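Local coordinates for putative gdp-fucose protein o-fucosyltransferase 1 (Caenorhabditis elegans, PDB 3ZY2) that belongs to the GDP-fucose protein O-fucosyltransferase family of the GT-B clan and holds guanosine-5'-diphosphate in a pocket of this model, at residues A[20-25]-A[333-338]; A[212-217]-A[327-332]; A[218-223]-A[287-292]. All coordinates share one frame; numbering follows the deposited sequence.

Contact 1: residues A[20-25]-A[333-338]. With GDP (guanosine-5'-diphosphate), chain C.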
loop_
_atom_site.group_PDB
_atom_site.type_symbol
_atom_site.label_atom_id
_atom_site.label_comp_id
_atom_site.label_asym_id
_atom_site.label_seq_id
_atom_site.Cartn_x
_atom_site.Cartn_y
_atom_site.Cartn_z
ATOM N N PHE A 20 -3.224 14.763 -13.851
ATOM C CA PHE A 20 -3.051 16.026 -13.100
ATOM C C PHE A 20 -4.044 16.254 -11.978
ATOM O O PHE A 20 -3.654 16.688 -10.873
ATOM C CB PHE A 20 -3.058 17.216 -14.052
ATOM C CG PHE A 20 -2.635 18.509 -13.422
ATOM C CD1 PHE A 20 -1.354 18.647 -12.881
ATOM C CD2 PHE A 20 -3.490 19.608 -13.420
ATOM C CE1 PHE A 20 -0.947 19.859 -12.322
ATOM C CE2 PHE A 20 -3.111 20.813 -12.881
ATOM C CZ PHE A 20 -1.844 20.960 -12.321
ATOM N N GLY A 21 -5.310 15.935 -12.223
ATOM C CA GLY A 21 -6.303 16.130 -11.167
ATOM C C GLY A 21 -6.013 15.266 -9.952
ATOM O O GLY A 21 -6.154 15.724 -8.824
ATOM N N ASN A 22 -5.604 14.023 -10.167
ATOM C CA ASN A 22 -5.224 13.153 -9.038
ATOM C C ASN A 22 -3.978 13.664 -8.305
ATOM O O ASN A 22 -3.908 13.617 -7.065
ATOM C CB ASN A 22 -4.936 11.703 -9.503
ATOM C CG ASN A 22 -6.169 10.936 -10.024
ATOM O OD1 ASN A 22 -6.038 9.752 -10.350
ATOM N ND2 ASN A 22 -7.327 11.582 -10.123
ATOM N N GLN A 23 -3.015 14.196 -9.056
ATOM C CA GLN A 23 -1.750 14.644 -8.488
ATOM C C GLN A 23 -1.985 15.859 -7.610
ATOM O O GLN A 23 -1.440 15.949 -6.495
ATOM C CB GLN A 23 -0.786 15.015 -9.592
ATOM C CG GLN A 23 -0.340 13.809 -10.414
ATOM C CD GLN A 23 0.347 14.219 -11.681
ATOM O OE1 GLN A 23 1.058 15.234 -11.722
ATOM N NE2 GLN A 23 0.124 13.436 -12.762
ATOM N N VAL A 24 -2.794 16.805 -8.107
ATOM C CA VAL A 24 -3.117 17.994 -7.321
ATOM C C VAL A 24 -3.923 17.602 -6.082
ATOM O O VAL A 24 -3.687 18.125 -5.006
ATOM C CB VAL A 24 -3.868 19.044 -8.159
ATOM C CG1 VAL A 24 -4.316 20.221 -7.293
ATOM C CG2 VAL A 24 -2.957 19.555 -9.283
ATOM N N ASP A 25 -4.866 16.668 -6.240
ATOM C CA ASP A 25 -5.724 16.200 -5.133
ATOM C C ASP A 25 -4.874 15.665 -3.963
ATOM O O ASP A 25 -5.093 16.028 -2.795
ATOM C CB ASP A 25 -6.701 15.152 -5.679
ATOM C CG ASP A 25 -7.987 15.104 -4.909
ATOM O OD1 ASP A 25 -8.515 16.182 -4.553
ATOM O OD2 ASP A 25 -8.463 13.989 -4.656
ATOM N N VAL A 333 -17.675 13.980 -10.946
ATOM C CA VAL A 333 -16.783 12.846 -10.661
ATOM C C VAL A 333 -15.319 13.185 -10.962
ATOM O O VAL A 333 -14.390 12.615 -10.407
ATOM C CB VAL A 333 -17.256 11.554 -11.418
ATOM C CG1 VAL A 333 -16.321 10.383 -11.159
ATOM C CG2 VAL A 333 -18.665 11.226 -11.018
ATOM N N SER A 334 -15.099 14.153 -11.832
ATOM C CA SER A 334 -13.747 14.413 -12.289
ATOM C C SER A 334 -12.919 15.216 -11.283
ATOM O O SER A 334 -13.313 16.328 -10.858
ATOM C CB SER A 334 -13.804 15.157 -13.609
ATOM O OG SER A 334 -12.521 15.599 -13.985
ATOM N N THR A 335 -11.738 14.703 -10.962
ATOM C CA THR A 335 -10.815 15.465 -10.112
ATOM C C THR A 335 -10.229 16.686 -10.831
ATOM O O THR A 335 -9.704 17.599 -10.189
ATOM C CB THR A 335 -9.653 14.625 -9.540
ATOM O OG1 THR A 335 -8.837 14.145 -10.620
ATOM C CG2 THR A 335 -10.201 13.461 -8.729
ATOM N N PHE A 336 -10.309 16.687 -12.163
ATOM C CA PHE A 336 -9.902 17.832 -12.965
ATOM C C PHE A 336 -10.912 18.985 -12.760
ATOM O O PHE A 336 -10.535 20.123 -12.457
ATOM C CB PHE A 336 -9.774 17.361 -14.419
ATOM C CG PHE A 336 -9.134 18.348 -15.350
ATOM C CD1 PHE A 336 -7.743 18.356 -15.524
ATOM C CD2 PHE A 336 -9.916 19.196 -16.134
ATOM C CE1 PHE A 336 -7.147 19.258 -16.421
ATOM C CE2 PHE A 336 -9.320 20.084 -17.061
ATOM C CZ PHE A 336 -7.952 20.109 -17.201
ATOM N N SER A 337 -12.208 18.669 -12.877
ATOM C CA SER A 337 -13.252 19.629 -12.483
ATOM C C SER A 337 -13.075 20.066 -11.033
ATOM O O SER A 337 -13.363 21.223 -10.703
ATOM C CB SER A 337 -14.668 19.056 -12.668
ATOM O OG SER A 337 -15.176 19.275 -13.990
ATOM N N HIS A 338 -12.588 19.154 -10.177
ATOM C CA HIS A 338 -12.517 19.463 -8.727
ATOM C C HIS A 338 -11.487 20.563 -8.471
ATOM O O HIS A 338 -11.687 21.414 -7.602
ATOM C CB HIS A 338 -12.212 18.189 -7.920
ATOM C CG HIS A 338 -12.532 18.256 -6.446
ATOM N ND1 HIS A 338 -13.138 19.316 -5.792
ATOM C CD2 HIS A 338 -12.320 17.310 -5.501
ATOM C CE1 HIS A 338 -13.274 19.011 -4.507
ATOM N NE2 HIS A 338 -12.772 17.809 -4.307
HETATM P PB GDP C . -10.023 12.786 -13.813
HETATM O O1B GDP C . -10.784 13.716 -14.683
HETATM O O2B GDP C . -10.038 12.658 -12.256
HETATM O O3B GDP C . -9.146 11.642 -14.612
HETATM O O3A GDP C . -8.781 13.961 -13.996
HETATM P PA GDP C . -7.091 13.658 -14.006
HETATM O O1A GDP C . -6.883 15.359 -14.325
HETATM O O2A GDP C . -6.464 13.013 -13.028
HETATM O "O5'" GDP C . -7.313 12.662 -15.481
HETATM C "C5'" GDP C . -7.633 13.668 -16.224
HETATM C "C4'" GDP C . -7.124 13.962 -17.434
HETATM O "O4'" GDP C . -7.469 13.835 -18.755
HETATM C "C3'" GDP C . -6.642 15.247 -17.222
HETATM O "O3'" GDP C . -5.097 15.739 -16.600
HETATM C "C2'" GDP C . -5.907 16.080 -19.114
HETATM O "O2'" GDP C . -4.710 15.451 -19.239
HETATM C "C1'" GDP C . -7.094 15.309 -19.666
HETATM N N9 GDP C . -8.108 16.088 -19.547
HETATM C C8 GDP C . -9.599 15.822 -18.528
HETATM N N7 GDP C . -9.996 16.967 -18.985
HETATM C C5 GDP C . -9.479 17.814 -19.785
HETATM C C6 GDP C . -9.597 19.331 -20.626
HETATM O O6 GDP C . -10.596 19.796 -20.325
HETATM N N1 GDP C . -8.687 19.410 -21.196
HETATM C C2 GDP C . -7.599 18.909 -21.526
HETATM N N2 GDP C . -6.846 19.178 -22.122
HETATM N N3 GDP C . -7.051 17.522 -21.012
HETATM C C4 GDP C . -8.112 17.080 -20.138
HETATM O O HOH W 1 -8.023 17.504 -7.936
#
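Gly-21 and Phe-336 bring two helices together unusually closely, their CA atoms 4.4 Å apart, and they do so where both helices begin. With no side chain on Gly-21, its backbone presses directly on Thr-335, whose OG1 lies 3.1 Å from the carbonyl carbon of Gly-21. OG1 of Thr-335 sits between its own backbone N and carbonyl carbon (chi1 63°), and from there it faces both the 20-25 segment and the diphosphate of GDP. Asn-22 comes in crosswise: its CB points away, but ND2 swings back to give OG1 of Thr-335 a weak hydrogen bond, 3.0 Å long and bent to 128°. Water 1 donates to both Gly-21 O and Thr-335 O, bridging the two backbones.

The phosphates are shared between the two helix starts. Gly-21 N gives GDP O1A a 2.7 Å bond and Asn-22 N reaches GDP O2A, while Thr-335 donates to GDP O2B through its backbone N at 3.0 Å and through OG1, in a contact too short for its length to be trusted. Ser-334 does two jobs: OG donates to GDP O1B at 2.7 Å and, as the N-cap, accepts from the backbone N of Phe-336 (weakly) and of Ser-337. One face of the Phe-336 ring lies against the guanine, with GDP N7 over it toward the rim and CE2 3.5 Å from GDP C5. A manganese ion lies about 4 Å from the side chain of Asn-22, which also packs on Pro-112 of the second subunit. Two helix N-termini converging on a diphosphate probably help to balance its negative charge, and the site is characteristic of the GT-B fold, in which a nucleotide lies in the cleft between two Rossmann-like domains.

Contact 2: residues A[212-217]-A[327-332]. With GDP (guanosine-5'-diphosphate), chain C.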
loop_
_atom_site.group_PDB
_atom_site.type_symbol
_atom_site.label_atom_id
_atom_site.label_comp_id
_atom_site.label_asym_id
_atom_site.label_seq_id
_atom_site.Cartn_x
_atom_site.Cartn_y
_atom_site.Cartn_z
ATOM N N PRO A 212 -21.067 38.157 -19.478
ATOM C CA PRO A 212 -20.590 37.037 -18.643
ATOM C C PRO A 212 -20.528 35.744 -19.441
ATOM O O PRO A 212 -21.299 35.559 -20.389
ATOM C CB PRO A 212 -21.661 36.931 -17.556
ATOM C CG PRO A 212 -22.896 37.553 -18.126
ATOM C CD PRO A 212 -22.481 38.525 -19.212
ATOM N N PHE A 213 -19.568 34.885 -19.114
ATOM C CA PHE A 213 -19.433 33.610 -19.850
ATOM C C PHE A 213 -19.582 32.411 -18.951
ATOM O O PHE A 213 -19.227 32.447 -17.756
ATOM C CB PHE A 213 -18.148 33.521 -20.729
ATOM C CG PHE A 213 -16.853 33.263 -19.979
ATOM C CD1 PHE A 213 -16.110 34.321 -19.459
ATOM C CD2 PHE A 213 -16.324 31.971 -19.897
ATOM C CE1 PHE A 213 -14.880 34.086 -18.822
ATOM C CE2 PHE A 213 -15.090 31.720 -19.251
ATOM C CZ PHE A 213 -14.363 32.780 -18.717
ATOM N N VAL A 214 -20.164 31.367 -19.531
ATOM C CA VAL A 214 -20.271 30.060 -18.882
ATOM C C VAL A 214 -19.107 29.223 -19.376
ATOM O O VAL A 214 -18.899 29.130 -20.576
ATOM C CB VAL A 214 -21.582 29.313 -19.268
ATOM C CG1 VAL A 214 -21.671 27.962 -18.555
ATOM C CG2 VAL A 214 -22.823 30.113 -18.880
ATOM N N ALA A 215 -18.338 28.639 -18.461
ATOM C CA ALA A 215 -17.303 27.647 -18.821
ATOM C C ALA A 215 -17.778 26.277 -18.421
ATOM O O ALA A 215 -18.321 26.114 -17.307
ATOM C CB ALA A 215 -15.972 27.966 -18.110
ATOM N N VAL A 216 -17.558 25.306 -19.300
ATOM C CA VAL A 216 -17.993 23.918 -19.036
ATOM C C VAL A 216 -16.831 22.960 -19.234
ATOM O O VAL A 216 -16.012 23.157 -20.125
ATOM C CB VAL A 216 -19.208 23.483 -19.909
ATOM C CG1 VAL A 216 -20.349 24.467 -19.749
ATOM C CG2 VAL A 216 -18.799 23.333 -21.373
ATOM N N HIS A 217 -16.788 21.941 -18.388
ATOM C CA HIS A 217 -15.849 20.835 -18.523
ATOM C C HIS A 217 -16.565 19.594 -19.020
ATOM O O HIS A 217 -17.471 19.092 -18.360
ATOM C CB HIS A 217 -15.160 20.533 -17.184
ATOM C CG HIS A 217 -14.147 19.436 -17.286
ATOM N ND1 HIS A 217 -13.983 18.460 -16.323
ATOM C CD2 HIS A 217 -13.251 19.156 -18.272
ATOM C CE1 HIS A 217 -13.024 17.632 -16.710
ATOM N NE2 HIS A 217 -12.568 18.026 -17.891
ATOM N N LEU A 327 -19.662 31.704 -14.586
ATOM C CA LEU A 327 -20.280 30.479 -14.051
ATOM C C LEU A 327 -19.524 29.286 -14.623
ATOM O O LEU A 327 -19.226 29.271 -15.811
ATOM C CB LEU A 327 -21.756 30.369 -14.443
ATOM C CG LEU A 327 -22.442 29.065 -13.989
ATOM C CD1 LEU A 327 -22.541 29.016 -12.454
ATOM C CD2 LEU A 327 -23.816 28.913 -14.619
ATOM N N PHE A 328 -19.187 28.323 -13.770
ATOM C CA PHE A 328 -18.538 27.076 -14.161
ATOM C C PHE A 328 -19.545 25.947 -14.001
ATOM O O PHE A 328 -20.192 25.855 -12.962
ATOM C CB PHE A 328 -17.347 26.806 -13.250
ATOM C CG PHE A 328 -16.768 25.399 -13.371
ATOM C CD1 PHE A 328 -16.325 24.894 -14.597
ATOM C CD2 PHE A 328 -16.644 24.602 -12.243
ATOM C CE1 PHE A 328 -15.783 23.614 -14.660
ATOM C CE2 PHE A 328 -16.102 23.312 -12.330
ATOM C CZ PHE A 328 -15.655 22.826 -13.541
ATOM N N VAL A 329 -19.692 25.131 -15.048
ATOM C CA VAL A 329 -20.451 23.856 -14.942
ATOM C C VAL A 329 -19.467 22.719 -15.158
ATOM O O VAL A 329 -18.902 22.577 -16.250
ATOM C CB VAL A 329 -21.629 23.743 -15.943
ATOM C CG1 VAL A 329 -22.510 22.518 -15.592
ATOM C CG2 VAL A 329 -22.478 25.006 -15.936
ATOM N N GLY A 330 -19.240 21.927 -14.112
ATOM C CA GLY A 330 -18.266 20.845 -14.193
ATOM C C GLY A 330 -18.847 19.456 -14.184
ATOM O O GLY A 330 -20.079 19.290 -14.195
ATOM N N ASN A 331 -17.932 18.495 -14.148
ATOM C CA ASN A 331 -18.264 17.092 -13.981
ATOM C C ASN A 331 -17.939 16.720 -12.550
ATOM O O ASN A 331 -16.789 16.809 -12.119
ATOM C CB ASN A 331 -17.444 16.255 -14.951
ATOM C CG ASN A 331 -17.825 14.817 -14.898
ATOM O OD1 ASN A 331 -17.674 14.181 -13.854
ATOM N ND2 ASN A 331 -18.373 14.294 -15.991
ATOM N N CYS A 332 -18.964 16.316 -11.814
ATOM C CA CYS A 332 -18.807 16.068 -10.394
ATOM C C CYS A 332 -17.819 14.954 -10.059
ATOM O O CYS A 332 -17.208 14.969 -8.986
ATOM C CB CYS A 332 -20.155 15.731 -9.812
ATOM S SG CYS A 332 -20.022 15.349 -8.070
HETATM P PB GDP C . -10.023 12.786 -13.813
HETATM O O1B GDP C . -10.784 13.716 -14.683
HETATM O O2B GDP C . -10.038 12.658 -12.256
HETATM O O3B GDP C . -9.146 11.642 -14.612
HETATM O O3A GDP C . -8.781 13.961 -13.996
HETATM P PA GDP C . -7.091 13.658 -14.006
HETATM O O1A GDP C . -6.883 15.359 -14.325
HETATM O O2A GDP C . -6.464 13.013 -13.028
HETATM O "O5'" GDP C . -7.313 12.662 -15.481
HETATM C "C5'" GDP C . -7.633 13.668 -16.224
HETATM C "C4'" GDP C . -7.124 13.962 -17.434
HETATM O "O4'" GDP C . -7.469 13.835 -18.755
HETATM C "C3'" GDP C . -6.642 15.247 -17.222
HETATM O "O3'" GDP C . -5.097 15.739 -16.600
HETATM C "C2'" GDP C . -5.907 16.080 -19.114
HETATM O "O2'" GDP C . -4.710 15.451 -19.239
HETATM C "C1'" GDP C . -7.094 15.309 -19.666
HETATM N N9 GDP C . -8.108 16.088 -19.547
HETATM C C8 GDP C . -9.599 15.822 -18.528
HETATM N N7 GDP C . -9.996 16.967 -18.985
HETATM C C5 GDP C . -9.479 17.814 -19.785
HETATM C C6 GDP C . -9.597 19.331 -20.626
HETATM O O6 GDP C . -10.596 19.796 -20.325
HETATM N N1 GDP C . -8.687 19.410 -21.196
HETATM C C2 GDP C . -7.599 18.909 -21.526
HETATM N N2 GDP C . -6.846 19.178 -22.122
HETATM N N3 GDP C . -7.051 17.522 -21.012
HETATM C C4 GDP C . -8.112 17.080 -20.138
HETATM O O HOH W 2 -18.435 16.368 -18.200
#
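His-217 and Phe-328 both carry CG anti to the backbone N (chi1 -178° and 168°), which sets the direction in which each ring leaves its strand. CE1, at the edge of the Phe-328 ring, meets CB of His-217 at 4.0 Å. The same phenylalanine ring leans forward along its own strand, with Gly-330 N over the centre of one face. From here the imidazole of His-217 extends to the nucleotide, where NE2 donates to GDP N7 at 3.0 Å (160°); ND1 is hydrogen-bonded to Ser-337 OG.

Toward their N-terminal ends the strands run parallel in the usual alternating pattern. Ala-215 N donates to Leu-327 O at 2.9 Å, and Ala-215 O accepts from Val-329 N at 2.8 Å. His-217 N closes the ladder on Val-329 O at 3.1 Å, and that oxygen also meets CA of Val-216. Where the two segments begin to part, water 2 donates to His-217 O and accepts from Asn-331 ND2.

Val-216 and Val-329 lie side by side, while Val-214 CG1 meets Val-329 CG2 at 4.0 Å. These valines and Leu-327 form the face covered by helix 264-278; Ala-215 and Phe-328 look the other way, onto Met-322 of helix 315-324. The pair lies inside the five-stranded parallel sheet of a Rossmann-like domain, as expected for the GT-B fold, with strand 282-287 next to 213-218 and strand 354-356 next to 327-330.

Contact 3: residues A[218-223]-A[287-292]. With GDP (guanosine-5'-diphosphate), chain C.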
loop_
_atom_site.group_PDB
_atom_site.type_symbol
_atom_site.label_atom_id
_atom_site.label_comp_id
_atom_site.label_asym_id
_atom_site.label_seq_id
_atom_site.Cartn_x
_atom_site.Cartn_y
_atom_site.Cartn_z
ATOM N N LEU A 218 -16.192 19.147 -20.224
ATOM C CA LEU A 218 -16.775 17.956 -20.832
ATOM C C LEU A 218 -15.743 16.840 -20.781
ATOM O O LEU A 218 -14.816 16.794 -21.587
ATOM C CB LEU A 218 -17.209 18.234 -22.279
ATOM C CG LEU A 218 -18.169 19.422 -22.468
ATOM C CD1 LEU A 218 -18.614 19.532 -23.938
ATOM C CD2 LEU A 218 -19.415 19.359 -21.522
ATOM N N ARG A 219 -15.901 15.964 -19.794
ATOM C CA ARG A 219 -15.028 14.813 -19.636
ATOM C C ARG A 219 -15.725 13.677 -20.374
ATOM O O ARG A 219 -16.788 13.198 -19.949
ATOM C CB ARG A 219 -14.882 14.495 -18.136
ATOM C CG ARG A 219 -13.869 13.392 -17.823
ATOM C CD ARG A 219 -12.421 13.808 -17.992
ATOM N NE ARG A 219 -11.568 12.852 -17.283
ATOM C CZ ARG A 219 -11.064 11.749 -17.816
ATOM N NH1 ARG A 219 -11.285 11.457 -19.091
ATOM N NH2 ARG A 219 -10.314 10.942 -17.087
ATOM N N ASN A 220 -15.157 13.263 -21.501
ATOM C CA ASN A 220 -15.871 12.326 -22.364
ATOM C C ASN A 220 -15.048 11.363 -23.213
ATOM O O ASN A 220 -15.590 10.781 -24.150
ATOM C CB ASN A 220 -16.914 13.049 -23.246
ATOM C CG ASN A 220 -16.319 14.175 -24.072
ATOM O OD1 ASN A 220 -15.143 14.159 -24.444
ATOM N ND2 ASN A 220 -17.143 15.172 -24.356
ATOM N N ASP A 221 -13.774 11.155 -22.879
ATOM C CA ASP A 221 -13.003 10.130 -23.609
ATOM C C ASP A 221 -13.526 8.715 -23.328
ATOM O O ASP A 221 -14.327 8.515 -22.416
ATOM C CB ASP A 221 -11.490 10.278 -23.398
ATOM C CG ASP A 221 -11.012 9.794 -22.035
ATOM O OD1 ASP A 221 -11.786 9.199 -21.249
ATOM O OD2 ASP A 221 -9.818 10.003 -21.750
ATOM N N ALA A 222 -13.102 7.744 -24.143
ATOM C CA ALA A 222 -13.670 6.391 -24.095
ATOM C C ALA A 222 -13.510 5.694 -22.743
ATOM O O ALA A 222 -14.439 5.028 -22.281
ATOM C CB ALA A 222 -13.088 5.531 -25.213
ATOM N N ASP A 223 -12.341 5.865 -22.126
ATOM C CA ASP A 223 -12.033 5.294 -20.804
ATOM C C ASP A 223 -12.955 5.840 -19.717
ATOM O O ASP A 223 -13.258 5.151 -18.743
ATOM C CB ASP A 223 -10.585 5.604 -20.396
ATOM C CG ASP A 223 -9.553 4.747 -21.128
ATOM O OD1 ASP A 223 -9.915 3.951 -22.037
ATOM O OD2 ASP A 223 -8.354 4.880 -20.781
ATOM N N SER A 287 -12.334 20.268 -22.882
ATOM C CA SER A 287 -12.620 18.845 -23.015
ATOM C C SER A 287 -11.332 18.055 -23.226
ATOM O O SER A 287 -10.357 18.575 -23.771
ATOM C CB SER A 287 -13.600 18.590 -24.172
ATOM O OG SER A 287 -13.958 17.200 -24.200
ATOM N N ASP A 288 -11.367 16.817 -22.751
ATOM C CA ASP A 288 -10.336 15.827 -23.023
ATOM C C ASP A 288 -10.483 15.167 -24.386
ATOM O O ASP A 288 -9.553 14.491 -24.852
ATOM C CB ASP A 288 -10.327 14.756 -21.935
ATOM C CG ASP A 288 -11.639 13.999 -21.823
ATOM O OD1 ASP A 288 -12.707 14.483 -22.247
ATOM O OD2 ASP A 288 -11.596 12.863 -21.309
ATOM N N LYS A 289 -11.638 15.351 -25.026
ATOM C CA LYS A 289 -11.899 14.679 -26.306
ATOM C C LYS A 289 -12.854 15.466 -27.201
ATOM O O LYS A 289 -12.412 16.155 -28.126
ATOM C CB LYS A 289 -12.415 13.257 -26.064
ATOM C CG LYS A 289 -12.432 12.411 -27.350
ATOM C CD LYS A 289 -13.132 11.082 -27.181
ATOM C CE LYS A 289 -13.445 10.478 -28.555
ATOM N NZ LYS A 289 -14.478 11.257 -29.311
ATOM N N ASP A 290 -14.153 15.382 -26.921
ATOM C CA ASP A 290 -15.171 15.962 -27.806
ATOM C C ASP A 290 -15.688 17.278 -27.209
ATOM O O ASP A 290 -16.482 17.270 -26.248
ATOM C CB ASP A 290 -16.331 14.972 -27.963
ATOM C CG ASP A 290 -17.436 15.472 -28.882
ATOM O OD1 ASP A 290 -17.290 16.541 -29.524
ATOM O OD2 ASP A 290 -18.467 14.756 -28.983
ATOM N N HIS A 291 -15.221 18.399 -27.765
ATOM C CA HIS A 291 -15.668 19.739 -27.312
ATOM C C HIS A 291 -17.096 20.094 -27.735
ATOM O O HIS A 291 -17.661 21.076 -27.251
ATOM C CB HIS A 291 -14.720 20.849 -27.788
ATOM C CG HIS A 291 -13.306 20.685 -27.314
ATOM N ND1 HIS A 291 -12.740 21.474 -26.336
ATOM C CD2 HIS A 291 -12.345 19.812 -27.698
ATOM C CE1 HIS A 291 -11.491 21.081 -26.130
ATOM N NE2 HIS A 291 -11.232 20.074 -26.941
ATOM N N MET A 292 -17.673 19.323 -28.647
ATOM C CA MET A 292 -19.056 19.517 -29.054
ATOM C C MET A 292 -19.353 20.938 -29.544
ATOM O O MET A 292 -20.471 21.402 -29.387
ATOM C CB MET A 292 -20.012 19.172 -27.900
ATOM C CG MET A 292 -20.056 17.691 -27.530
ATOM S SD MET A 292 -21.121 17.409 -26.100
ATOM C CE MET A 292 -22.719 17.835 -26.809
HETATM P PB GDP C . -10.023 12.786 -13.813
HETATM O O1B GDP C . -10.784 13.716 -14.683
HETATM O O2B GDP C . -10.038 12.658 -12.256
HETATM O O3B GDP C . -9.146 11.642 -14.612
HETATM O O3A GDP C . -8.781 13.961 -13.996
HETATM P PA GDP C . -7.091 13.658 -14.006
HETATM O O1A GDP C . -6.883 15.359 -14.325
HETATM O O2A GDP C . -6.464 13.013 -13.028
HETATM O "O5'" GDP C . -7.313 12.662 -15.481
HETATM C "C5'" GDP C . -7.633 13.668 -16.224
HETATM C "C4'" GDP C . -7.124 13.962 -17.434
HETATM O "O4'" GDP C . -7.469 13.835 -18.755
HETATM C "C3'" GDP C . -6.642 15.247 -17.222
HETATM O "O3'" GDP C . -5.097 15.739 -16.600
HETATM C "C2'" GDP C . -5.907 16.080 -19.114
HETATM O "O2'" GDP C . -4.710 15.451 -19.239
HETATM C "C1'" GDP C . -7.094 15.309 -19.666
HETATM N N9 GDP C . -8.108 16.088 -19.547
HETATM C C8 GDP C . -9.599 15.822 -18.528
HETATM N N7 GDP C . -9.996 16.967 -18.985
HETATM C C5 GDP C . -9.479 17.814 -19.785
HETATM C C6 GDP C . -9.597 19.331 -20.626
HETATM O O6 GDP C . -10.596 19.796 -20.325
HETATM N N1 GDP C . -8.687 19.410 -21.196
HETATM C C2 GDP C . -7.599 18.909 -21.526
HETATM N N2 GDP C . -6.846 19.178 -22.122
HETATM N N3 GDP C . -7.051 17.522 -21.012
HETATM C C4 GDP C . -8.112 17.080 -20.138
HETATM O O HOH W 3 -16.401 11.557 -26.700
#
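Leu-218 gives both ends of itself to the 287-292 segment: its O accepts from Ser-287 OG at 2.8 Å, and its CD1 touches SD of Met-292 at 3.9 Å. The serine oxygen in turn accepts from Lys-289 N, an ST turn.

Arg-219 leaves the backbone in the other direction, but the bend at chi2 (73°) turns CD back toward the nucleotide and Asp-288. Its NH1 makes a 2.6 Å salt bridge to Asp-288 OD2 with the two planar groups 80° apart, and also pairs with Asp-221. The rest of the guanidinium serves the terminal phosphate: NE donates to GDP O1B at 2.8 Å and NH2 to GDP O3B.

Asn-220 N donates almost straight to Asp-288 OD1 at 2.8 Å, on the syn lone pair. Its side chain, CG lying between backbone N and carbonyl carbon (chi1 55°), then grips the backbone of Asp-290 twice: OD1 accepts from Asp-290 N at 2.9 Å, and ND2 donates to Asp-290 O at 2.9 Å.

Asp-221 N reaches Asp-288 OD2 at 3.2 Å from the face opposite to NH1 of Arg-219, both donors tilted out of the carboxylate plane. The two carboxylates lie close together, and NH1, shared by both, probably offsets their repulsion. Asp-221 OD1 caps Trp-224 N. Nucleotide binding at the C-terminal ends of parallel strands, as here, is characteristic of Rossmann-like domains. The contact joins those ends of adjacent strands 213-218 and 282-287, at the start of helix 222-229 and just ahead of helix 293-300, while Ile-267 of helix 264-278 packs against both Leu-218 and Met-292.

All three contacts meet GDP: contact 1 holds the diphosphate and one face of the base, contact 2 reaches N7, and contact 3 holds the terminal phosphate and also lies against the base. Their centres lie about 15 Å apart in every pairing. Contacts 1 and 2 are joined through Ser-337 OG, 2.7 Å from His-217 ND1 and 2.9 Å from Asn-331 N, both probable hydrogen bonds, which probably helps to orient the histidine. Contacts 2 and 3 follow on along strand 213-218 and touch lightly, Asn-331 ND2 to Arg-219 CB at 4.1 Å. Contacts 1 and 3 do not touch, their nearest atoms being about 4 Å apart; the phosphates connect them.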